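Local coordinates for protein uridylate kinase (Archaeoglobus fulgidus, PDB 2IJ9) that probably catalyses the reversible phosphorylation of UMP to UDP with ATP as phosphate donor, a step of pyrimidine nucleotide synthesis, at residues 5-10 against 35-40; 165-170 against 178-183. The protein carries 1 engineered substitution. One frame throughout, in Å; residues are numbered along the deposited sequence.

Contact 1 of 2, residues 5-10 against 35-40; sequences LSLGGS and VFVVVG
Leu5, Leu7 and Val38 tie two parallel strands together through their backbones. Leu5 N gives its hydrogen to Phe36 O (2.8 Å, N-H...O angle 177°), and Leu5 O in turn accepts Val38 N at 3.0 Å; both bonds are nearly straight. Further on, Leu7 N reaches Val38 O at 3.1 Å but sits above the carbonyl plane, and the last link, Gly40 N to Leu7 O, is weak. Side chains fit most closely on the face of Leu5, Leu7, Val37 and Val39, where Leu7 CD1 meets Val37 CG1 at 3.7 Å. Val37 CG1, anti to its backbone N (chi1 -177°), is the branch that takes this methyl. The strand pairing ends at Leu7 and Val39; beyond it Gly8 and Gly9 are partly exposed, and Ser10 is poorly ordered. This glycine-rich turn holds Gly9 and Ser10, predicted to bind ATP, and a sulfate ion beside Gly40 is consistent with a phosphate pocket at the strand ends. The strands belong to the beta-alpha-beta unit of 2-7, 16-32 and 34-39, flanked in the sheet by strands 131-136 and 104-107. Helix 59-80 covers the Leu7, Val37 and Val39 face, and helix 117-126 packs on Ser6 and Val38.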
loop_
_atom_site.group_PDB
_atom_site.type_symbol
_atom_site.label_atom_id
_atom_site.label_comp_id
_atom_site.label_asym_id
_atom_site.label_seq_id
_atom_site.Cartn_x
_atom_site.Cartn_y
_atom_site.Cartn_z
ATOM N N LEU B 5 14.416 -8.156 19.812
ATOM C CA LEU B 5 13.520 -8.691 18.793
ATOM C C LEU B 5 13.799 -8.024 17.462
ATOM O O LEU B 5 13.974 -6.802 17.384
ATOM C CB LEU B 5 12.063 -8.455 19.188
ATOM C CG LEU B 5 10.990 -8.878 18.190
ATOM C CD1 LEU B 5 11.145 -10.348 17.897
ATOM C CD2 LEU B 5 9.590 -8.550 18.727
ATOM N N SER B 6 13.819 -8.823 16.409
ATOM C CA SER B 6 14.024 -8.271 15.080
ATOM C C SER B 6 12.781 -8.482 14.212
ATOM O O SER B 6 12.403 -9.614 13.923
ATOM C CB SER B 6 15.256 -8.907 14.427
ATOM O OG SER B 6 15.889 -8.015 13.523
ATOM N N LEU B 7 12.144 -7.388 13.812
ATOM C CA LEU B 7 11.049 -7.446 12.869
ATOM C C LEU B 7 11.522 -6.935 11.517
ATOM O O LEU B 7 11.770 -5.747 11.355
ATOM C CB LEU B 7 9.890 -6.601 13.371
ATOM C CG LEU B 7 9.326 -7.019 14.719
ATOM C CD1 LEU B 7 8.591 -5.856 15.317
ATOM C CD2 LEU B 7 8.390 -8.202 14.531
ATOM N N GLY B 8 11.654 -7.842 10.555
ATOM C CA GLY B 8 12.184 -7.514 9.238
ATOM C C GLY B 8 11.184 -6.860 8.303
ATOM O O GLY B 8 10.101 -6.419 8.728
ATOM N N GLY B 9 11.565 -6.788 7.025
ATOM C CA GLY B 9 10.708 -6.252 5.969
ATOM C C GLY B 9 9.732 -7.300 5.479
ATOM O O GLY B 9 10.123 -8.443 5.212
ATOM N N SER B 10 8.470 -6.883 5.346
ATOM C CA SER B 10 7.294 -7.752 5.134
ATOM C C SER B 10 6.525 -7.929 6.446
ATOM O O SER B 10 5.291 -7.916 6.459
ATOM C CB SER B 10 7.646 -9.145 4.565
ATOM O OG SER B 10 8.434 -9.072 3.387
ATOM N N VAL B 35 12.768 -5.254 26.651
ATOM C CA VAL B 35 12.658 -5.515 25.218
ATOM C C VAL B 35 13.216 -4.386 24.354
ATOM O O VAL B 35 12.853 -3.212 24.500
ATOM C CB VAL B 35 11.185 -5.747 24.780
ATOM C CG1 VAL B 35 11.121 -6.146 23.299
ATOM C CG2 VAL B 35 10.488 -6.784 25.665
ATOM N N PHE B 36 14.096 -4.764 23.440
ATOM C CA PHE B 36 14.507 -3.876 22.381
ATOM C C PHE B 36 13.887 -4.389 21.095
ATOM O O PHE B 36 13.866 -5.597 20.849
ATOM C CB PHE B 36 16.026 -3.885 22.263
ATOM C CG PHE B 36 16.733 -3.289 23.453
ATOM C CD1 PHE B 36 17.452 -2.103 23.327
ATOM C CD2 PHE B 36 16.680 -3.917 24.696
ATOM C CE1 PHE B 36 18.096 -1.559 24.418
ATOM C CE2 PHE B 36 17.319 -3.376 25.782
ATOM C CZ PHE B 36 18.033 -2.201 25.641
ATOM N N VAL B 37 13.367 -3.478 20.280
ATOM C CA VAL B 37 12.802 -3.841 18.984
ATOM C C VAL B 37 13.495 -3.104 17.841
ATOM O O VAL B 37 13.596 -1.877 17.851
ATOM C CB VAL B 37 11.314 -3.515 18.912
ATOM C CG1 VAL B 37 10.770 -3.967 17.576
ATOM C CG2 VAL B 37 10.550 -4.195 20.037
ATOM N N VAL B 38 13.969 -3.858 16.859
ATOM C CA VAL B 38 14.531 -3.270 15.650
ATOM C C VAL B 38 13.657 -3.553 14.407
ATOM O O VAL B 38 13.645 -4.664 13.867
ATOM C CB VAL B 38 15.948 -3.793 15.389
ATOM C CG1 VAL B 38 16.577 -3.086 14.172
ATOM C CG2 VAL B 38 16.799 -3.633 16.633
ATOM N N VAL B 39 12.942 -2.538 13.945
ATOM C CA VAL B 39 12.104 -2.683 12.770
ATOM C C VAL B 39 12.889 -2.402 11.477
ATOM O O VAL B 39 13.879 -1.677 11.471
ATOM C CB VAL B 39 10.881 -1.757 12.841
ATOM C CG1 VAL B 39 10.332 -1.673 14.280
ATOM C CG2 VAL B 39 11.246 -0.393 12.343
ATOM N N GLY B 40 12.440 -2.989 10.379
ATOM C CA GLY B 40 13.083 -2.797 9.095
ATOM C C GLY B 40 12.232 -1.964 8.159
ATOM O O GLY B 40 11.120 -1.553 8.506
#

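Contact 2 of 2, residues 165-170 against 178-183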
loop_
_atom_site.group_PDB
_atom_site.type_symbol
_atom_site.label_atom_id
_atom_site.label_comp_id
_atom_site.label_asym_id
_atom_site.label_seq_id
_atom_site.Cartn_x
_atom_site.Cartn_y
_atom_site.Cartn_z
ATOM N N GLU B 165 28.654 -21.408 8.717
ATOM C CA GLU B 165 28.864 -22.267 7.548
ATOM C C GLU B 165 27.660 -22.301 6.613
ATOM O O GLU B 165 27.802 -22.167 5.397
ATOM C CB GLU B 165 29.201 -23.690 7.983
ATOM C CG GLU B 165 30.668 -23.912 8.305
ATOM C CD GLU B 165 31.130 -25.328 7.990
ATOM O OE1 GLU B 165 30.340 -26.280 8.175
ATOM O OE2 GLU B 165 32.288 -25.487 7.553
ATOM N N ILE B 166 26.480 -22.467 7.200
ATOM C CA ILE B 166 25.236 -22.548 6.454
ATOM C C ILE B 166 24.996 -21.311 5.585
ATOM O O ILE B 166 24.534 -21.430 4.450
ATOM C CB ILE B 166 24.049 -22.813 7.412
ATOM C CG1 ILE B 166 23.205 -23.975 6.918
ATOM C CG2 ILE B 166 23.171 -21.573 7.631
ATOM C CD1 ILE B 166 22.468 -24.626 8.049
ATOM N N VAL B 167 25.326 -20.132 6.112
ATOM C CA VAL B 167 25.168 -18.888 5.358
ATOM C C VAL B 167 26.527 -18.352 4.905
ATOM O O VAL B 167 26.713 -17.142 4.754
ATOM C CB VAL B 167 24.355 -17.783 6.129
ATOM C CG1 VAL B 167 22.896 -17.758 5.684
ATOM C CG2 VAL B 167 24.464 -17.943 7.635
ATOM N N SER B 168 27.476 -19.257 4.694
ATOM C CA SER B 168 28.799 -18.871 4.219
ATOM C C SER B 168 28.954 -19.413 2.824
ATOM O O SER B 168 29.903 -19.076 2.096
ATOM C CB SER B 168 29.875 -19.470 5.111
ATOM O OG SER B 168 31.078 -18.743 4.988
ATOM N N ARG B 169 28.008 -20.302 2.517
ATOM C CA ARG B 169 27.890 -20.987 1.250
ATOM C C ARG B 169 26.515 -20.725 0.668
ATOM O O ARG B 169 25.506 -21.236 1.166
ATOM C CB ARG B 169 28.117 -22.492 1.425
ATOM C CG ARG B 169 29.586 -22.896 1.405
ATOM C CD ARG B 169 30.310 -22.332 0.175
ATOM N NE ARG B 169 31.728 -22.690 0.156
ATOM C CZ ARG B 169 32.262 -23.635 -0.616
ATOM N NH1 ARG B 169 31.504 -24.332 -1.457
ATOM N NH2 ARG B 169 33.564 -23.880 -0.550
ATOM N N SER B 170 26.509 -19.887 -0.369
ATOM C CA SER B 170 25.352 -19.575 -1.210
ATOM C C SER B 170 25.850 -18.770 -2.422
ATOM O O SER B 170 26.566 -19.318 -3.268
ATOM C CB SER B 170 24.267 -18.818 -0.433
ATOM O OG SER B 170 24.839 -17.950 0.527
ATOM N N VAL B 178 18.072 -16.361 2.394
ATOM C CA VAL B 178 18.263 -14.919 2.217
ATOM C C VAL B 178 18.177 -14.203 3.570
ATOM O O VAL B 178 18.648 -13.073 3.720
ATOM C CB VAL B 178 17.278 -14.291 1.175
ATOM C CG1 VAL B 178 17.868 -14.358 -0.237
ATOM C CG2 VAL B 178 15.883 -14.940 1.245
ATOM N N VAL B 179 17.580 -14.879 4.550
ATOM C CA VAL B 179 17.636 -14.428 5.932
ATOM C C VAL B 179 18.438 -15.512 6.627
ATOM O O VAL B 179 18.704 -16.521 6.003
ATOM C CB VAL B 179 16.216 -14.376 6.547
ATOM C CG1 VAL B 179 15.644 -12.977 6.441
ATOM C CG2 VAL B 179 15.271 -15.388 5.870
ATOM N N ILE B 180 18.951 -15.368 7.844
ATOM C CA ILE B 180 19.749 -14.327 8.444
ATOM C C ILE B 180 20.978 -13.932 7.593
ATOM O O ILE B 180 21.420 -14.684 6.723
ATOM C CB ILE B 180 20.272 -14.969 9.763
ATOM C CG1 ILE B 180 20.376 -13.967 10.916
ATOM C CG2 ILE B 180 21.562 -15.792 9.528
ATOM C CD1 ILE B 180 20.100 -14.595 12.294
ATOM N N ASP B 181 21.523 -12.747 7.869
ATOM C CA ASP B 181 22.699 -12.209 7.171
ATOM C C ASP B 181 23.966 -12.926 7.637
ATOM O O ASP B 181 24.007 -13.457 8.747
ATOM C CB ASP B 181 22.797 -10.690 7.428
ATOM C CG ASP B 181 23.897 -10.003 6.616
ATOM O OD1 ASP B 181 24.268 -10.506 5.528
ATOM O OD2 ASP B 181 24.382 -8.940 7.070
ATOM N N LEU B 182 24.986 -12.953 6.779
ATOM C CA LEU B 182 26.282 -13.547 7.105
ATOM C C LEU B 182 26.944 -12.825 8.277
ATOM O O LEU B 182 27.401 -13.470 9.230
ATOM C CB LEU B 182 27.203 -13.521 5.874
ATOM C CG LEU B 182 28.714 -13.751 6.035
ATOM C CD1 LEU B 182 29.040 -15.196 6.435
ATOM C CD2 LEU B 182 29.447 -13.360 4.756
ATOM N N LEU B 183 26.988 -11.492 8.196
ATOM C CA LEU B 183 27.602 -10.666 9.238
ATOM C C LEU B 183 26.813 -10.769 10.534
ATOM O O LEU B 183 27.393 -10.730 11.607
ATOM C CB LEU B 183 27.734 -9.204 8.798
ATOM C CG LEU B 183 28.412 -8.938 7.445
ATOM C CD1 LEU B 183 28.406 -7.451 7.101
ATOM C CD2 LEU B 183 29.834 -9.502 7.396
#
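Glu165 O accepts the N-H of Ser168 at 3.0 Å and, weakly, that of Arg169, in the turn whose Val167 and Ser168 lie against Ile180 and Leu182. Val167 is the first residue to leave helical geometry after helix 160-166, and its side chain heads into the facing segment. Its two methyls divide the work: CG1 lies 3.6 Å from Ile180 O, while CG2 meets Ile180 CG2 at 4.1 Å, the two side chains crossing at about a right angle. From the other segment, Leu182 gathers its CB, CG and CD1 around Val167 O, with CD1 nearest, 3.5 Å from that oxygen. Chi1 of 165° sets Leu182 CG anti to the backbone N, 4.1 Å from Val167 O. At the more exposed edge Leu182 CD1 approaches Ser168 OG loosely, at 4.3 Å. No hydrogen bond crosses between the segments; the join is made by van der Waals contact. Asp181, at the N-cap position of helix 182-191, makes no side-chain capping bond, although its OD1 weakly accepts Leu182 N. The contact packs the turn after helix 160-166 against the start of helix 182-191 and the residues leading into it. Val167 also touches Ala185, whereas Ile180 reaches Ile188, Asn134 of strand 131-136 and Asp117 of helix 117-126.

In the fold
Contact 1 lies in the core of the chain, with its centre about 4 Å from the chain centre, whereas contact 2 is partly buried and about 15 Å out. Their own centres are about 19 Å apart and they do not touch. The first is held by strand-to-strand backbone bonds; the second joins the two ends of the partly unmodelled connection between helices 160-166 and 182-191 by van der Waals contact of aliphatic side chains with one another and with backbone carbonyls. Strand 131-136 and helix 117-126 border both: the strand meets Leu5 and Ser6 in one and Val179 and Ile180 in the other. Both also adjoin the predicted ATP site, contact 1 by its glycine turn, contact 2 through Val179 beside Thr136.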